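Local coordinates for 3',5'-cyclic-nucleotide phosphodiesterase 1 (PDB 4OJV), which belongs to the class-II cyclic-nucleotide phosphodiesterases of the metallo-hydrolase/oxidoreductase clan and carries two zinc ions, at residues Met1-Ile6 with Ser235-Ile240; Pro203-Pro208 with Ile229-Lys234. All blocks are in the same frame, centred on the assembly; numbering follows the deposited sequence.

Interaction 1 of 2, residues Met1-Ile6 with Ser235-Ile240; sequences MVVFEI and SKDCII
Ile-239 lies over one face of the Phe-4 ring, the two side chains sliding past each other in opposite directions. CG1 of Ile-239 makes a CH-pi contact, 4.0 Å from the Phe-4 ring centroid and 4° off the normal. CG2 of Ile-239 lies 3.6 Å from CD2 of Phe-4. The opposite ring face carries CG1 of Val-3, offset toward the rim. At the edge, near the ring plane, O of Asp-237 is 3.4 Å from CZ of Phe-4. Ile-6 and Ile-239 meet tip to tip, CD1 to CD1, at 3.8 Å. The metallo-hydrolase clan has an alpha-beta-beta-alpha sandwich of the metallo-beta-lactamase type. Strand 4-8 belongs to one sheet and strand 238-242 to the other, and no hydrogen bond joins the two segments. Trp-204 meets the Phe-4 ring edge-to-face. At the polar end, CG2 of Val-3 lies 3.3 Å from OD2 of Asp-237 and 3.5 Å from OG of Ser-235. That OG, between its backbone N and carbonyl carbon (chi1 71°), closes an ST turn by accepting from N of Asp-237 at 3.0 Å. OD2 of Asp-232 is also hydrogen-bonded to it. The Asp-237 carboxylate is held by His-272 through OD1 and Lys-274 through OD2.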
ATOM      1  N   MET A   1      -7.526 -35.357  -0.819  1.00 35.87           N
ATOM      2  CA  MET A   1      -6.524 -35.065  -1.890  1.00 31.34           C
ATOM      3  C   MET A   1      -5.904 -33.676  -1.741  1.00 26.52           C
ATOM      4  O   MET A   1      -4.729 -33.483  -2.067  1.00 24.48           O
ATOM      5  CB  MET A   1      -7.148 -35.223  -3.281  1.00 37.22           C
ATOM      6  CG  MET A   1      -7.357 -36.670  -3.711  1.00 44.39           C
ATOM      7  SD  MET A   1      -8.131 -36.834  -5.333  1.00 57.68           S
ATOM      8  CE  MET A   1      -6.780 -36.379  -6.420  1.00 57.05           C
ATOM      9  N   VAL A   2      -6.696 -32.718  -1.258  1.00 21.57           N
ATOM     10  CA  VAL A   2      -6.209 -31.356  -1.014  1.00 18.10           C
ATOM     11  C   VAL A   2      -5.171 -31.335   0.106  1.00 15.98           C
ATOM     12  O   VAL A   2      -5.381 -31.895   1.187  1.00 18.32           O
ATOM     13  CB  VAL A   2      -7.366 -30.377  -0.716  1.00 19.00           C
ATOM     14  CG1 VAL A   2      -6.848 -29.059  -0.159  1.00 21.09           C
ATOM     15  CG2 VAL A   2      -8.176 -30.134  -1.980  1.00 20.54           C
ATOM     16  N   VAL A   3      -4.053 -30.680  -0.179  1.00 14.11           N
ATOM     17  CA  VAL A   3      -2.913 -30.603   0.722  1.00 14.13           C
ATOM     18  C   VAL A   3      -2.652 -29.164   1.170  1.00 13.16           C
ATOM     19  O   VAL A   3      -2.192 -28.946   2.290  1.00 13.34           O
ATOM     20  CB  VAL A   3      -1.665 -31.232   0.054  1.00 13.70           C
ATOM     21  CG1 VAL A   3      -0.372 -30.877   0.771  1.00 14.28           C
ATOM     22  CG2 VAL A   3      -1.818 -32.747   0.003  1.00 15.93           C
ATOM     23  N   PHE A   4      -2.935 -28.195   0.295  1.00 13.50           N
ATOM     24  CA  PHE A   4      -2.598 -26.787   0.547  1.00 13.01           C
ATOM     25  C   PHE A   4      -3.825 -25.898   0.594  1.00 12.16           C
ATOM     26  O   PHE A   4      -4.744 -26.055  -0.212  1.00 12.86           O
ATOM     27  CB  PHE A   4      -1.680 -26.259  -0.557  1.00 13.16           C
ATOM     28  CG  PHE A   4      -0.361 -26.975  -0.661  1.00 12.33           C
ATOM     29  CD1 PHE A   4       0.691 -26.644   0.180  1.00 12.69           C
ATOM     30  CD2 PHE A   4      -0.163 -27.962  -1.624  1.00 13.31           C
ATOM     31  CE1 PHE A   4       1.912 -27.293   0.078  1.00 12.51           C
ATOM     32  CE2 PHE A   4       1.057 -28.613  -1.737  1.00 13.40           C
ATOM     33  CZ  PHE A   4       2.097 -28.278  -0.887  1.00 13.21           C
ATOM     34  N   GLU A   5      -3.813 -24.933   1.510  1.00 11.09           N
ATOM     35  CA  GLU A   5      -4.754 -23.819   1.478  1.00 11.41           C
ATOM     36  C   GLU A   5      -3.978 -22.549   1.158  1.00 10.46           C
ATOM     37  O   GLU A   5      -2.994 -22.225   1.839  1.00 11.50           O
ATOM     38  CB  GLU A   5      -5.490 -23.660   2.808  1.00 12.21           C
ATOM     39  CG  GLU A   5      -6.429 -24.817   3.108  1.00 14.70           C
ATOM     40  CD  GLU A   5      -7.104 -24.736   4.472  1.00 15.81           C
ATOM     41  OE1 GLU A   5      -7.832 -25.695   4.813  1.00 16.75           O
ATOM     42  OE2 GLU A   5      -6.910 -23.734   5.194  1.00 16.22           O
ATOM     43  N   ILE A   6      -4.414 -21.844   0.118  1.00 10.57           N
ATOM     44  CA  ILE A   6      -3.744 -20.623  -0.326  1.00 10.13           C
ATOM     45  C   ILE A   6      -4.726 -19.468  -0.217  1.00 10.09           C
ATOM     46  O   ILE A   6      -5.735 -19.447  -0.924  1.00 11.22           O
ATOM     47  CB  ILE A   6      -3.243 -20.723  -1.782  1.00 11.29           C
ATOM     48  CG1 ILE A   6      -2.331 -21.947  -1.989  1.00 12.68           C
ATOM     49  CG2 ILE A   6      -2.535 -19.428  -2.171  1.00 12.50           C
ATOM     50  CD1 ILE A   6      -1.815 -22.073  -3.409  1.00 16.44           C
ATOM     51  N   SER A 235       2.853 -36.154   1.554  1.00 18.80           N
ATOM     52  CA  SER A 235       2.094 -36.437   0.340  1.00 17.08           C
ATOM     53  C   SER A 235       2.940 -36.349  -0.923  1.00 15.89           C
ATOM     54  O   SER A 235       2.572 -36.910  -1.956  1.00 17.94           O
ATOM     55  CB  SER A 235       0.907 -35.480   0.221  1.00 17.10           C
ATOM     56  OG  SER A 235       1.362 -34.165  -0.078  1.00 16.06           O
ATOM     57  N   LYS A 236       4.049 -35.614  -0.844  1.00 16.24           N
ATOM     58  CA  LYS A 236       4.887 -35.279  -2.006  1.00 15.68           C
ATOM     59  C   LYS A 236       4.214 -34.268  -2.945  1.00 15.12           C
ATOM     60  O   LYS A 236       4.756 -33.935  -3.993  1.00 15.03           O
ATOM     61  CB  LYS A 236       5.372 -36.531  -2.772  1.00 17.98           C
ATOM     62  CG  LYS A 236       6.097 -37.562  -1.913  1.00 20.07           C
ATOM     63  CD  LYS A 236       7.334 -36.992  -1.241  1.00 24.77           C
ATOM     64  CE  LYS A 236       7.967 -38.011  -0.305  1.00 27.02           C
ATOM     65  NZ  LYS A 236       8.852 -37.342   0.685  1.00 28.67           N
ATOM     66  N   ASP A 237       3.037 -33.785  -2.564  1.00 13.87           N
ATOM     67  CA  ASP A 237       2.373 -32.738  -3.347  1.00 13.33           C
ATOM     68  C   ASP A 237       3.103 -31.406  -3.235  1.00 13.26           C
ATOM     69  O   ASP A 237       3.646 -31.063  -2.181  1.00 13.21           O
ATOM     70  CB  ASP A 237       0.918 -32.561  -2.923  1.00 14.15           C
ATOM     71  CG  ASP A 237       0.000 -33.648  -3.458  1.00 14.78           C
ATOM     72  OD1 ASP A 237       0.460 -34.567  -4.177  1.00 16.48           O
ATOM     73  OD2 ASP A 237      -1.204 -33.563  -3.147  1.00 15.31           O
ATOM     74  N   CYS A 238       3.116 -30.668  -4.342  1.00 13.12           N
ATOM     75  CA  CYS A 238       3.817 -29.397  -4.436  1.00 12.96           C
ATOM     76  C   CYS A 238       2.946 -28.306  -5.024  1.00 12.15           C
ATOM     77  O   CYS A 238       2.036 -28.565  -5.821  1.00 12.81           O
ATOM     78  CB  CYS A 238       5.031 -29.519  -5.350  1.00 13.35           C
ATOM     79  SG  CYS A 238       6.223 -30.765  -4.849  1.00 14.19           S
ATOM     80  N   ILE A 239       3.261 -27.071  -4.648  1.00 11.57           N
ATOM     81  CA  ILE A 239       2.777 -25.901  -5.365  1.00 11.84           C
ATOM     82  C   ILE A 239       3.977 -25.035  -5.732  1.00 11.02           C
ATOM     83  O   ILE A 239       4.998 -25.050  -5.048  1.00 12.03           O
ATOM     84  CB  ILE A 239       1.737 -25.090  -4.555  1.00 12.80           C
ATOM     85  CG1 ILE A 239       2.285 -24.737  -3.162  1.00 13.39           C
ATOM     86  CG2 ILE A 239       0.398 -25.823  -4.504  1.00 13.50           C
ATOM     87  CD1 ILE A 239       1.432 -23.766  -2.376  1.00 15.41           C
ATOM     88  N   ILE A 240       3.839 -24.293  -6.825  1.00 11.09           N
ATOM     89  CA  ILE A 240       4.860 -23.357  -7.278  1.00 11.42           C
ATOM     90  C   ILE A 240       4.258 -21.962  -7.165  1.00 10.88           C
ATOM     91  O   ILE A 240       3.176 -21.713  -7.685  1.00 11.23           O
ATOM     92  CB  ILE A 240       5.275 -23.634  -8.737  1.00 11.53           C
ATOM     93  CG1 ILE A 240       5.910 -25.022  -8.856  1.00 12.84           C
ATOM     94  CG2 ILE A 240       6.218 -22.551  -9.256  1.00 13.47           C
ATOM     95  CD1 ILE A 240       6.109 -25.499 -10.284  1.00 14.18           C
TER

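Interaction 2 of 2, residues Pro203-Pro208 with Ile229-Lys234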
ATOM      1  N   PRO A 203       5.636 -29.226   7.844  1.00 15.35           N
ATOM      2  CA  PRO A 203       6.533 -30.299   7.392  1.00 15.61           C
ATOM      3  C   PRO A 203       6.719 -30.238   5.872  1.00 15.24           C
ATOM      4  O   PRO A 203       6.383 -31.187   5.141  1.00 15.59           O
ATOM      5  CB  PRO A 203       5.807 -31.572   7.838  1.00 17.79           C
ATOM      6  CG  PRO A 203       4.366 -31.192   7.832  1.00 18.34           C
ATOM      7  CD  PRO A 203       4.314 -29.745   8.240  1.00 17.32           C
ATOM      8  N   TRP A 204       7.237 -29.093   5.425  1.00 14.26           N
ATOM      9  CA  TRP A 204       7.386 -28.775   4.012  1.00 13.36           C
ATOM     10  C   TRP A 204       8.800 -28.440   3.660  1.00 13.06           C
ATOM     11  O   TRP A 204       9.542 -27.885   4.474  1.00 16.06           O
ATOM     12  CB  TRP A 204       6.578 -27.546   3.647  1.00 13.48           C
ATOM     13  CG  TRP A 204       5.097 -27.620   3.788  1.00 12.66           C
ATOM     14  CD1 TRP A 204       4.298 -28.689   4.183  1.00 12.73           C
ATOM     15  CD2 TRP A 204       4.177 -26.529   3.519  1.00 12.11           C
ATOM     16  NE1 TRP A 204       2.970 -28.339   4.173  1.00 12.45           N
ATOM     17  CE2 TRP A 204       2.833 -27.037   3.781  1.00 11.56           C
ATOM     18  CE3 TRP A 204       4.333 -25.211   3.096  1.00 12.95           C
ATOM     19  CZ2 TRP A 204       1.705 -26.242   3.621  1.00 12.02           C
ATOM     20  CZ3 TRP A 204       3.190 -24.427   2.934  1.00 12.68           C
ATOM     21  CH2 TRP A 204       1.911 -24.929   3.188  1.00 12.00           C
ATOM     22  N   ASP A 205       9.181 -28.765   2.433  1.00 13.85           N
ATOM     23  CA  ASP A 205      10.407 -28.255   1.836  1.00 14.38           C
ATOM     24  C   ASP A 205      10.095 -26.976   1.076  1.00 13.63           C
ATOM     25  O   ASP A 205       9.006 -26.835   0.510  1.00 14.37           O
ATOM     26  CB  ASP A 205      11.002 -29.261   0.842  1.00 16.48           C
ATOM     27  CG  ASP A 205      11.397 -30.577   1.481  1.00 18.22           C
ATOM     28  OD1 ASP A 205      11.750 -30.606   2.677  1.00 16.88           O
ATOM     29  OD2 ASP A 205      11.378 -31.585   0.749  1.00 20.00           O
ATOM     30  N   VAL A 206      11.058 -26.060   1.061  1.00 13.24           N
ATOM     31  CA  VAL A 206      11.013 -24.870   0.213  1.00 12.98           C
ATOM     32  C   VAL A 206      12.255 -24.864  -0.674  1.00 13.05           C
ATOM     33  O   VAL A 206      13.377 -25.044  -0.185  1.00 14.16           O
ATOM     34  CB  VAL A 206      10.850 -23.556   1.027  1.00 13.96           C
ATOM     35  CG1 VAL A 206      11.974 -23.354   2.036  1.00 16.55           C
ATOM     36  CG2 VAL A 206      10.711 -22.352   0.101  1.00 14.98           C
ATOM     37  N   ILE A 207      12.043 -24.675  -1.976  1.00 13.09           N
ATOM     38  CA  ILE A 207      13.129 -24.728  -2.950  1.00 13.48           C
ATOM     39  C   ILE A 207      13.038 -23.479  -3.833  1.00 12.09           C
ATOM     40  O   ILE A 207      12.114 -23.367  -4.640  1.00 12.39           O
ATOM     41  CB  ILE A 207      13.085 -26.009  -3.832  1.00 14.07           C
ATOM     42  CG1 ILE A 207      12.571 -27.231  -3.042  1.00 16.63           C
ATOM     43  CG2 ILE A 207      14.459 -26.259  -4.438  1.00 15.94           C
ATOM     44  CD1 ILE A 207      12.271 -28.448  -3.900  1.00 17.53           C
ATOM     45  N   PRO A 208      13.983 -22.536  -3.670  1.00 12.30           N
ATOM     46  CA  PRO A 208      13.934 -21.284  -4.430  1.00 12.29           C
ATOM     47  C   PRO A 208      14.815 -21.308  -5.682  1.00 12.87           C
ATOM     48  O   PRO A 208      15.915 -21.875  -5.659  1.00 13.90           O
ATOM     49  CB  PRO A 208      14.484 -20.270  -3.428  1.00 12.29           C
ATOM     50  CG  PRO A 208      15.487 -21.052  -2.640  1.00 13.29           C
ATOM     51  CD  PRO A 208      14.978 -22.472  -2.580  1.00 12.65           C
ATOM     52  N   ILE A 229       9.223 -23.314  -4.913  1.00 11.67           N
ATOM     53  CA  ILE A 229       8.507 -24.587  -4.806  1.00 12.16           C
ATOM     54  C   ILE A 229       8.286 -24.896  -3.330  1.00 10.81           C
ATOM     55  O   ILE A 229       9.236 -24.871  -2.543  1.00 12.16           O
ATOM     56  CB  ILE A 229       9.277 -25.766  -5.445  1.00 12.24           C
ATOM     57  CG1 ILE A 229       9.674 -25.429  -6.889  1.00 13.47           C
ATOM     58  CG2 ILE A 229       8.453 -27.055  -5.357  1.00 13.85           C
ATOM     59  CD1 ILE A 229      10.539 -26.476  -7.562  1.00 14.37           C
ATOM     60  N   PHE A 230       7.039 -25.180  -2.963  1.00 10.46           N
ATOM     61  CA  PHE A 230       6.721 -25.707  -1.635  1.00 11.36           C
ATOM     62  C   PHE A 230       6.268 -27.144  -1.792  1.00 11.11           C
ATOM     63  O   PHE A 230       5.339 -27.415  -2.542  1.00 11.75           O
ATOM     64  CB  PHE A 230       5.652 -24.866  -0.926  1.00 11.79           C
ATOM     65  CG  PHE A 230       6.100 -23.464  -0.623  1.00 11.77           C
ATOM     66  CD1 PHE A 230       5.925 -22.442  -1.556  1.00 11.91           C
ATOM     67  CD2 PHE A 230       6.752 -23.175   0.573  1.00 12.51           C
ATOM     68  CE1 PHE A 230       6.363 -21.157  -1.278  1.00 12.48           C
ATOM     69  CE2 PHE A 230       7.194 -21.889   0.852  1.00 13.10           C
ATOM     70  CZ  PHE A 230       7.002 -20.886  -0.083  1.00 12.15           C
ATOM     71  N   ARG A 231       6.937 -28.050  -1.082  1.00 12.75           N
ATOM     72  CA  ARG A 231       6.625 -29.474  -1.165  1.00 12.75           C
ATOM     73  C   ARG A 231       6.217 -30.019   0.192  1.00 11.77           C
ATOM     74  O   ARG A 231       6.970 -29.912   1.162  1.00 13.17           O
ATOM     75  CB  ARG A 231       7.817 -30.255  -1.710  1.00 13.78           C
ATOM     76  CG  ARG A 231       7.613 -31.772  -1.695  1.00 14.36           C
ATOM     77  CD  ARG A 231       8.677 -32.500  -2.500  1.00 16.49           C
ATOM     78  NE  ARG A 231      10.003 -32.229  -1.964  1.00 15.84           N
ATOM     79  CZ  ARG A 231      11.114 -32.163  -2.686  1.00 16.52           C
ATOM     80  NH1 ARG A 231      11.075 -32.367  -4.001  1.00 18.92           N
ATOM     81  NH2 ARG A 231      12.269 -31.896  -2.086  1.00 17.80           N
ATOM     82  N   ASP A 232       5.021 -30.594   0.261  1.00 12.53           N
ATOM     83  CA  ASP A 232       4.602 -31.303   1.460  1.00 13.18           C
ATOM     84  C   ASP A 232       5.327 -32.645   1.489  1.00 14.35           C
ATOM     85  O   ASP A 232       5.151 -33.457   0.585  1.00 15.05           O
ATOM     86  CB  ASP A 232       3.100 -31.537   1.444  1.00 14.36           C
ATOM     87  CG  ASP A 232       2.638 -32.355   2.617  1.00 15.07           C
ATOM     88  OD1 ASP A 232       2.951 -31.969   3.752  1.00 15.23           O
ATOM     89  OD2 ASP A 232       1.986 -33.390   2.398  1.00 16.66           O
ATOM     90  N   ARG A 233       6.137 -32.880   2.517  1.00 15.39           N
ATOM     91  CA  ARG A 233       6.965 -34.084   2.527  1.00 17.27           C
ATOM     92  C   ARG A 233       6.193 -35.390   2.595  1.00 18.76           C
ATOM     93  O   ARG A 233       6.591 -36.369   1.962  1.00 23.69           O
ATOM     94  CB  ARG A 233       8.039 -34.006   3.602  1.00 17.10           C
ATOM     95  CG  ARG A 233       9.194 -33.107   3.196  1.00 20.23           C
ATOM     96  CD  ARG A 233      10.377 -33.279   4.128  1.00 21.41           C
ATOM     97  NE  ARG A 233      10.023 -32.932   5.503  1.00 21.77           N
ATOM     98  CZ  ARG A 233      10.066 -31.704   6.011  1.00 21.96           C
ATOM     99  NH1 ARG A 233      10.447 -30.681   5.262  1.00 21.12           N
ATOM    100  NH2 ARG A 233       9.727 -31.503   7.278  1.00 22.27           N
ATOM    101  N   LYS A 234       5.072 -35.395   3.309  1.00 17.98           N
ATOM    102  CA  LYS A 234       4.286 -36.629   3.452  1.00 20.56           C
ATOM    103  C   LYS A 234       3.635 -37.060   2.138  1.00 21.82           C
ATOM    104  O   LYS A 234       3.840 -38.185   1.672  1.00 23.32           O
ATOM    105  CB  LYS A 234       3.216 -36.485   4.539  1.00 24.04           C
ATOM    106  CG  LYS A 234       2.377 -37.743   4.743  1.00 26.68           C
ATOM    107  CD  LYS A 234       1.283 -37.542   5.779  1.00 31.31           C
ATOM    108  CE  LYS A 234       0.587 -38.856   6.099  1.00 33.27           C
ATOM    109  NZ  LYS A 234      -0.461 -38.693   7.142  1.00 37.17           N
TER
HETATM  110  O   HOH W   1       4.579 -33.418   5.278  1.00 20.44           O
HETATM  111  O   HOH W   2       1.220 -30.443   5.143  1.00 15.65           O
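Trp-204 to Ile-207 pair antiparallel with Asp-232 to Ile-229, at 161° between strand directions, as neighbouring arms of a beta hairpin. Asp-205 with Arg-231 and Ile-207 with Ile-229 are the hydrogen-bonded pairs. Trp-204 with Asp-232 and Val-206 with Phe-230 are non-hydrogen-bonded. Beyond the strand, N of Arg-233 donates to O of Pro-203 at 3.1 Å.

Asp-205, Arg-231 and Arg-233 form a salt-bridge network. Arg-231 grips OD2 of Asp-205 side-on, with NH2 at 3.0 Å and NE at 3.1 Å. The oxygen lies in the guanidinium plane, but the carboxylate is turned 87° from it. OD2 offers NE its anti lone pair; NH2 comes from the same anti side, out of the carboxylate plane. CD1 of Ile-207 lies over one guanidinium face, 3.9 Å from NH2 of Arg-231. NH1 of Arg-233 meets OD1 of Asp-205 at 2.9 Å, from above the carboxylate plane. The chain of Arg-233 bends at chi3 (-61°), and one guanidinium face lies against the Pro-203 to Trp-204 peptide. Lys-198 also pairs with OD1 of Asp-205.

On the face with Trp-204, CG2 of Val-206 lies 3.6 Å from CE2 of Phe-230, the two side chains pointing the same way. CE3 of Trp-204 touches CD2 of Phe-230 at 4.0 Å. A water in the indole plane accepts from NE1 and donates to OD1 of Asp-232. Another donates to this OD1 and to O of Pro-203, and accepts from N of Lys-234. OD2 of Asp-232 bonds Ser-235 OG.

Three cationic groups around Asp-205 would favour its ionised form, and bonds to both oxygens restrict rotation of the carboxylate.

Overall arrangement
From the N terminus, the chain runs through strand 4-8 and most of the fold before residues 235-240 return to pack on residues 1-6. Interaction 1 thus closes a loop of 228 intervening residues. Interaction 2 lies inside that loop and closes a much shorter one of 20 residues, the hairpin of strands 204-215 and 222-232. The loops nest and do not cross. Strand 238-242 follows the hairpin and adds to it in the same sheet, where Ile-239 with Phe-230 and Asp-237 with Asp-232 link the two contacts. Interaction 2 therefore works within one sheet, while interaction 1 packs that sheet against the other, which holds strand 4-8.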